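Local coordinates for protein N-acylethanolamine-hydrolyzing acid amidase alpha-subunit (Caenorhabditis elegans, PDB 6DY3) that forms, with the beta subunit, an acid amidase that probably degrades bioactive fatty acid amides such as N-palmitoylethanolamine to ethanolamine and free fatty acids, at residues Ser26-Gln31 with Gln75-Gly80; Glu45-Tyr50 with Asp100-Asp105. All coordinates share one frame; numbering follows the deposited sequence.

Interaction 1 (Ser26-Gln31 with Gln75-Gly80)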
loop_
_atom_site.group_PDB
_atom_site.type_symbol
_atom_site.label_atom_id
_atom_site.label_comp_id
_atom_site.label_asym_id
_atom_site.label_seq_id
_atom_site.Cartn_x
_atom_site.Cartn_y
_atom_site.Cartn_z
ATOM N N SER A 26 13.935 3.114 -17.741
ATOM C CA SER A 26 15.190 2.902 -17.028
ATOM C C SER A 26 15.738 4.170 -16.378
ATOM O O SER A 26 16.709 4.082 -15.619
ATOM C CB SER A 26 16.236 2.327 -17.980
ATOM O OG SER A 26 16.493 3.217 -19.049
ATOM N N GLN A 27 15.152 5.334 -16.653
ATOM C CA GLN A 27 15.657 6.602 -16.144
ATOM C C GLN A 27 14.711 7.270 -15.160
ATOM O O GLN A 27 15.045 8.332 -14.626
ATOM C CB GLN A 27 15.926 7.557 -17.316
ATOM C CG GLN A 27 16.748 6.913 -18.412
ATOM C CD GLN A 27 18.111 6.486 -17.915
ATOM O OE1 GLN A 27 18.835 7.275 -17.303
ATOM N NE2 GLN A 27 18.421 5.202 -18.071
ATOM N N ARG A 28 13.553 6.669 -14.889
ATOM C CA ARG A 28 12.496 7.376 -14.177
ATOM C C ARG A 28 12.822 7.551 -12.697
ATOM O O ARG A 28 12.466 8.570 -12.093
ATOM C CB ARG A 28 11.179 6.626 -14.350
ATOM C CG ARG A 28 10.643 6.644 -15.768
ATOM C CD ARG A 28 9.421 5.759 -15.897
ATOM N NE ARG A 28 8.943 5.684 -17.273
ATOM C CZ ARG A 28 7.904 4.953 -17.664
ATOM N NH1 ARG A 28 7.227 4.229 -16.783
ATOM N NH2 ARG A 28 7.540 4.945 -18.938
ATOM N N TRP A 29 13.479 6.565 -12.090
ATOM C CA TRP A 29 13.740 6.575 -10.660
ATOM C C TRP A 29 15.149 7.045 -10.325
ATOM O O TRP A 29 15.580 6.900 -9.177
ATOM C CB TRP A 29 13.505 5.178 -10.083
ATOM C CG TRP A 29 12.101 4.707 -10.254
ATOM C CD1 TRP A 29 11.622 3.877 -11.231
ATOM C CD2 TRP A 29 10.980 5.047 -9.432
ATOM N NE1 TRP A 29 10.273 3.678 -11.061
ATOM C CE2 TRP A 29 9.856 4.388 -9.965
ATOM C CE3 TRP A 29 10.819 5.844 -8.294
ATOM C CZ2 TRP A 29 8.592 4.500 -9.398
ATOM C CZ3 TRP A 29 9.562 5.953 -7.733
ATOM C CH2 TRP A 29 8.467 5.288 -8.283
ATOM N N ASN A 30 15.865 7.625 -11.290
ATOM C CA ASN A 30 17.255 8.009 -11.056
ATOM C C ASN A 30 17.377 8.954 -9.865
ATOM O O ASN A 30 18.204 8.740 -8.971
ATOM C CB ASN A 30 17.841 8.657 -12.310
ATOM C CG ASN A 30 17.887 7.712 -13.489
ATOM O OD1 ASN A 30 17.747 6.502 -13.344
ATOM N ND2 ASN A 30 18.076 8.267 -14.674
ATOM N N GLN A 31 16.563 10.010 -9.836
ATOM C CA GLN A 31 16.700 11.011 -8.785
ATOM C C GLN A 31 16.325 10.438 -7.425
ATOM O O GLN A 31 16.969 10.747 -6.415
ATOM C CB GLN A 31 15.840 12.229 -9.115
ATOM C CG GLN A 31 16.224 13.480 -8.359
ATOM C CD GLN A 31 17.674 13.872 -8.584
ATOM O OE1 GLN A 31 18.102 14.100 -9.720
ATOM N NE2 GLN A 31 18.441 13.951 -7.498
ATOM N N GLN A 75 10.014 -4.060 -16.299
ATOM C CA GLN A 75 11.336 -4.675 -16.339
ATOM C C GLN A 75 12.425 -3.617 -16.456
ATOM O O GLN A 75 13.439 -3.666 -15.750
ATOM C CB GLN A 75 11.420 -5.651 -17.510
ATOM C CG GLN A 75 10.550 -6.874 -17.369
ATOM C CD GLN A 75 10.645 -7.786 -18.573
ATOM O OE1 GLN A 75 11.719 -7.957 -19.157
ATOM N NE2 GLN A 75 9.520 -8.380 -18.955
ATOM N N GLU A 76 12.231 -2.644 -17.345
ATOM C CA GLU A 76 13.254 -1.630 -17.549
ATOM C C GLU A 76 13.397 -0.732 -16.325
ATOM O O GLU A 76 14.509 -0.306 -15.991
ATOM C CB GLU A 76 12.924 -0.812 -18.795
ATOM C CG GLU A 76 12.962 -1.614 -20.081
ATOM C CD GLU A 76 12.535 -0.802 -21.289
ATOM O OE1 GLU A 76 12.532 0.448 -21.211
ATOM O OE2 GLU A 76 12.195 -1.416 -22.323
ATOM N N GLU A 77 12.293 -0.446 -15.631
ATOM C CA GLU A 77 12.385 0.334 -14.400
ATOM C C GLU A 77 13.209 -0.405 -13.357
ATOM O O GLU A 77 14.111 0.169 -12.736
ATOM C CB GLU A 77 10.990 0.637 -13.854
ATOM C CG GLU A 77 10.170 1.591 -14.695
ATOM C CD GLU A 77 8.948 2.113 -13.951
ATOM O OE1 GLU A 77 8.860 1.887 -12.725
ATOM O OE2 GLU A 77 8.081 2.754 -14.585
ATOM N N LEU A 78 12.912 -1.689 -13.152
ATOM C CA LEU A 78 13.656 -2.471 -12.172
ATOM C C LEU A 78 15.128 -2.561 -12.546
ATOM O O LEU A 78 16.004 -2.448 -11.681
ATOM C CB LEU A 78 13.043 -3.863 -12.050
ATOM C CG LEU A 78 11.655 -3.909 -11.409
ATOM C CD1 LEU A 78 11.022 -5.277 -11.619
ATOM C CD2 LEU A 78 11.723 -3.563 -9.914
ATOM N N LYS A 79 15.424 -2.763 -13.831
ATOM C CA LYS A 79 16.815 -2.775 -14.268
ATOM C C LYS A 79 17.465 -1.418 -14.046
ATOM O O LYS A 79 18.607 -1.337 -13.580
ATOM C CB LYS A 79 16.898 -3.186 -15.739
ATOM C CG LYS A 79 16.587 -4.660 -15.977
ATOM C CD LYS A 79 16.735 -5.054 -17.434
ATOM C CE LYS A 79 16.488 -6.546 -17.626
ATOM N NZ LYS A 79 17.361 -7.401 -16.747
ATOM N N GLY A 80 16.750 -0.339 -14.362
ATOM C CA GLY A 80 17.285 0.988 -14.101
ATOM C C GLY A 80 17.520 1.235 -12.624
ATOM O O GLY A 80 18.519 1.846 -12.240
#
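Glu77 carries CG anti to its own carbonyl carbon (chi1 -68°), as do Arg28 and Trp29, and beyond CG the Arg28 and Glu77 chains run extended. The guanidinium and the indole edge of the turn thereby meet the two oxygens of one carboxylate on helix 72-85. Trp29 NE1 donates to Glu77 OE1 at 2.8 Å in a nearly straight bond (171°); the oxygen lies in the indole plane, yet the N-H reaches it from above the carboxylate plane. Arg28 NH1 forms a salt bridge to Glu77 OE2, also at 2.8 Å, on the anti lone pair and more bent (132°). The strongest partner of the Arg28 guanidinium is Glu73, earlier on helix 72-85, which also pairs with NH1, and Glu23 O takes NE. On the beta subunit, Arg97 pairs with OE2 and Asn53 binds OE1, so each oxygen of this buried carboxylate has two partners, and the surrounding positive charge probably keeps it ionised. An alanine in place of Glu77 removes the carboxylate that Trp29, Arg28 and two beta-subunit residues share, and would probably leave the arginine charges less well balanced and weaken the tie between this turn, helix 72-85 and the beta subunit. Nearer the helix backbone, main-chain atoms meet: Ser26 O lies 3.5 Å from Gly80 CA, which bears no side chain, in a CA-H...O contact. A similar contact links Ser26 CA to Glu76 O at 3.4 Å. Gln27 NE2 bonds to Ser26 OG, and Asn30 ND2 to Gln27 OE1 across the type I beta turn from Gln27 to Asn30. Trp29 holds the N-cap position, just before helix 30-36, so the contact sets the start of that helix against the flank of helix 72-85, with Ile19 of strand 15-20 touching both Arg28 and Trp29.

Interaction 2 (Glu45-Tyr50 with Asp100-Asp105)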
loop_
_atom_site.group_PDB
_atom_site.type_symbol
_atom_site.label_atom_id
_atom_site.label_comp_id
_atom_site.label_asym_id
_atom_site.label_seq_id
_atom_site.Cartn_x
_atom_site.Cartn_y
_atom_site.Cartn_z
ATOM N N GLU A 45 20.062 -5.415 2.743
ATOM C CA GLU A 45 20.656 -6.421 3.614
ATOM C C GLU A 45 19.712 -6.786 4.748
ATOM O O GLU A 45 19.648 -7.948 5.164
ATOM C CB GLU A 45 21.989 -5.916 4.165
ATOM C CG GLU A 45 22.686 -6.898 5.091
ATOM C CD GLU A 45 23.978 -6.348 5.662
ATOM O OE1 GLU A 45 24.294 -5.168 5.396
ATOM O OE2 GLU A 45 24.676 -7.097 6.380
ATOM N N GLU A 46 18.986 -5.800 5.273
ATOM C CA GLU A 46 18.099 -6.048 6.401
ATOM C C GLU A 46 16.780 -6.680 5.969
ATOM O O GLU A 46 16.193 -7.456 6.731
ATOM C CB GLU A 46 17.834 -4.741 7.151
ATOM C CG GLU A 46 17.230 -4.943 8.528
ATOM C CD GLU A 46 18.103 -5.815 9.420
ATOM O OE1 GLU A 46 19.347 -5.673 9.369
ATOM O OE2 GLU A 46 17.544 -6.644 10.168
ATOM N N THR A 47 16.299 -6.361 4.764
ATOM C CA THR A 47 15.061 -6.962 4.275
ATOM C C THR A 47 15.237 -8.450 3.993
ATOM O O THR A 47 14.344 -9.251 4.297
ATOM C CB THR A 47 14.582 -6.239 3.015
ATOM O OG1 THR A 47 14.431 -4.847 3.295
ATOM C CG2 THR A 47 13.243 -6.790 2.548
ATOM N N LYS A 48 16.372 -8.835 3.398
ATOM C CA LYS A 48 16.599 -10.236 3.062
ATOM C C LYS A 48 16.508 -11.128 4.291
ATOM O O LYS A 48 16.049 -12.272 4.197
ATOM C CB LYS A 48 17.972 -10.406 2.405
ATOM C CG LYS A 48 18.129 -9.715 1.052
ATOM C CD LYS A 48 19.362 -10.224 0.302
ATOM C CE LYS A 48 20.646 -10.057 1.116
ATOM N NZ LYS A 48 21.816 -10.675 0.432
ATOM N N LYS A 49 16.927 -10.620 5.450
ATOM C CA LYS A 49 16.886 -11.408 6.673
ATOM C C LYS A 49 15.474 -11.852 7.032
ATOM O O LYS A 49 15.316 -12.812 7.793
ATOM C CB LYS A 49 17.481 -10.589 7.813
ATOM C CG LYS A 49 18.931 -10.213 7.590
ATOM C CD LYS A 49 19.472 -9.398 8.747
ATOM C CE LYS A 49 20.888 -8.918 8.474
ATOM N NZ LYS A 49 21.403 -8.046 9.570
ATOM N N TYR A 50 14.446 -11.181 6.513
ATOM C CA TYR A 50 13.073 -11.555 6.813
ATOM C C TYR A 50 12.568 -12.702 5.950
ATOM O O TYR A 50 11.524 -13.280 6.269
ATOM C CB TYR A 50 12.151 -10.351 6.638
ATOM C CG TYR A 50 12.260 -9.324 7.748
ATOM C CD1 TYR A 50 11.382 -9.337 8.823
ATOM C CD2 TYR A 50 13.241 -8.338 7.714
ATOM C CE1 TYR A 50 11.475 -8.392 9.833
ATOM C CE2 TYR A 50 13.342 -7.390 8.719
ATOM C CZ TYR A 50 12.457 -7.421 9.775
ATOM O OH TYR A 50 12.554 -6.479 10.775
ATOM N N ASP A 100 5.527 -7.692 1.373
ATOM C CA ASP A 100 5.261 -7.626 2.807
ATOM C C ASP A 100 6.191 -8.520 3.622
ATOM O O ASP A 100 5.903 -8.804 4.789
ATOM C CB ASP A 100 3.809 -8.011 3.088
ATOM C CG ASP A 100 3.545 -9.491 2.846
ATOM O OD1 ASP A 100 4.291 -10.103 2.050
ATOM O OD2 ASP A 100 2.608 -10.048 3.458
ATOM N N VAL A 101 7.307 -8.965 3.043
ATOM C CA VAL A 101 8.132 -9.944 3.738
ATOM C C VAL A 101 8.720 -9.351 5.011
ATOM O O VAL A 101 8.883 -10.057 6.014
ATOM C CB VAL A 101 9.230 -10.480 2.801
ATOM C CG1 VAL A 101 10.241 -9.388 2.457
ATOM C CG2 VAL A 101 9.908 -11.679 3.420
ATOM N N ALA A 102 9.047 -8.062 5.003
ATOM C CA ALA A 102 9.604 -7.398 6.173
ATOM C C ALA A 102 8.560 -6.611 6.946
ATOM O O ALA A 102 8.903 -5.948 7.928
ATOM C CB ALA A 102 10.757 -6.476 5.762
ATOM N N ALA A 103 7.295 -6.674 6.531
ATOM C CA ALA A 103 6.237 -5.962 7.235
ATOM C C ALA A 103 5.826 -6.677 8.515
ATOM O O ALA A 103 5.585 -6.030 9.540
ATOM C CB ALA A 103 5.031 -5.793 6.315
ATOM N N PHE A 104 5.750 -8.003 8.482
ATOM C CA PHE A 104 5.263 -8.795 9.604
ATOM C C PHE A 104 6.283 -9.890 9.882
ATOM O O PHE A 104 6.478 -10.783 9.052
ATOM C CB PHE A 104 3.881 -9.374 9.291
ATOM C CG PHE A 104 3.224 -10.051 10.456
ATOM C CD1 PHE A 104 3.052 -9.383 11.654
ATOM C CD2 PHE A 104 2.765 -11.353 10.350
ATOM C CE1 PHE A 104 2.442 -10.006 12.733
ATOM C CE2 PHE A 104 2.155 -11.980 11.424
ATOM C CZ PHE A 104 1.993 -11.306 12.614
ATOM N N ASP A 105 6.939 -9.818 11.036
ATOM C CA ASP A 105 8.014 -10.753 11.352
ATOM C C ASP A 105 7.443 -12.139 11.629
ATOM O O ASP A 105 6.674 -12.326 12.578
ATOM C CB ASP A 105 8.808 -10.252 12.555
ATOM C CG ASP A 105 10.191 -10.870 12.640
ATOM O OD1 ASP A 105 10.431 -11.896 11.971
ATOM O OD2 ASP A 105 11.042 -10.320 13.371
#
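Apolar packing carries this contact. Ala102 CB sits over one face of the Tyr50 ring, 3.9 Å from its centroid and displaced toward the rim, a CH-pi contact; Ala102 CA lies over the same face, 3.6 Å from Tyr50 CG. Tyr50 CG stands anti to the carbonyl carbon (chi1 -74°), which presents the ring to the loop. Methyl groups extend the patch: Thr47 CG2, anti to the backbone N, meets Val101 CG1 at 4.0 Å and also touches Ala102 CB, while Val101 CG2 lies against the Tyr50 backbone carbonyl, 3.6 Å from Tyr50 O, and also near Tyr50 CB.

Polar groups play a smaller part between the two segments, which share no hydrogen bond. Val101 O approaches Tyr50 CB to 3.3 Å, and the Asp105 carboxylate lies beside Tyr50 CE1, its plane turned 57° from the ring. The polar ends find partners beyond the two segments: Tyr50 OH bonds to Asp22 of the beta subunit, and Asp105 pairs with Arg107, which also makes a cation-pi contact with Tyr50. Thr47 OG1 returns to Val43 O in its own helix. Thr47 on helix 40-48, with Tyr50 farther along the chain, thus rests against the loop that follows helix 89-97.

In the fold
Interactions 1 and 2 lie on opposite sides of the centre of the alpha subunit, their centres about 23 Å apart and their nearest atoms about 13 Å apart, without touching. Along the chain the segments alternate, 26-31, 45-50, 75-80 and 100-105, so the two contacts cross. The turn leading into helix 30-36 and the region of helix 40-48, consecutive in the chain, supply the first partners; helix 72-85 and the loop after helix 89-97 supply the second. The N-terminal part of this largely helical subunit is thereby joined to its C-terminal part at two separate places. Both contacts also touch the beta subunit, so each belongs to the heterodimer interface.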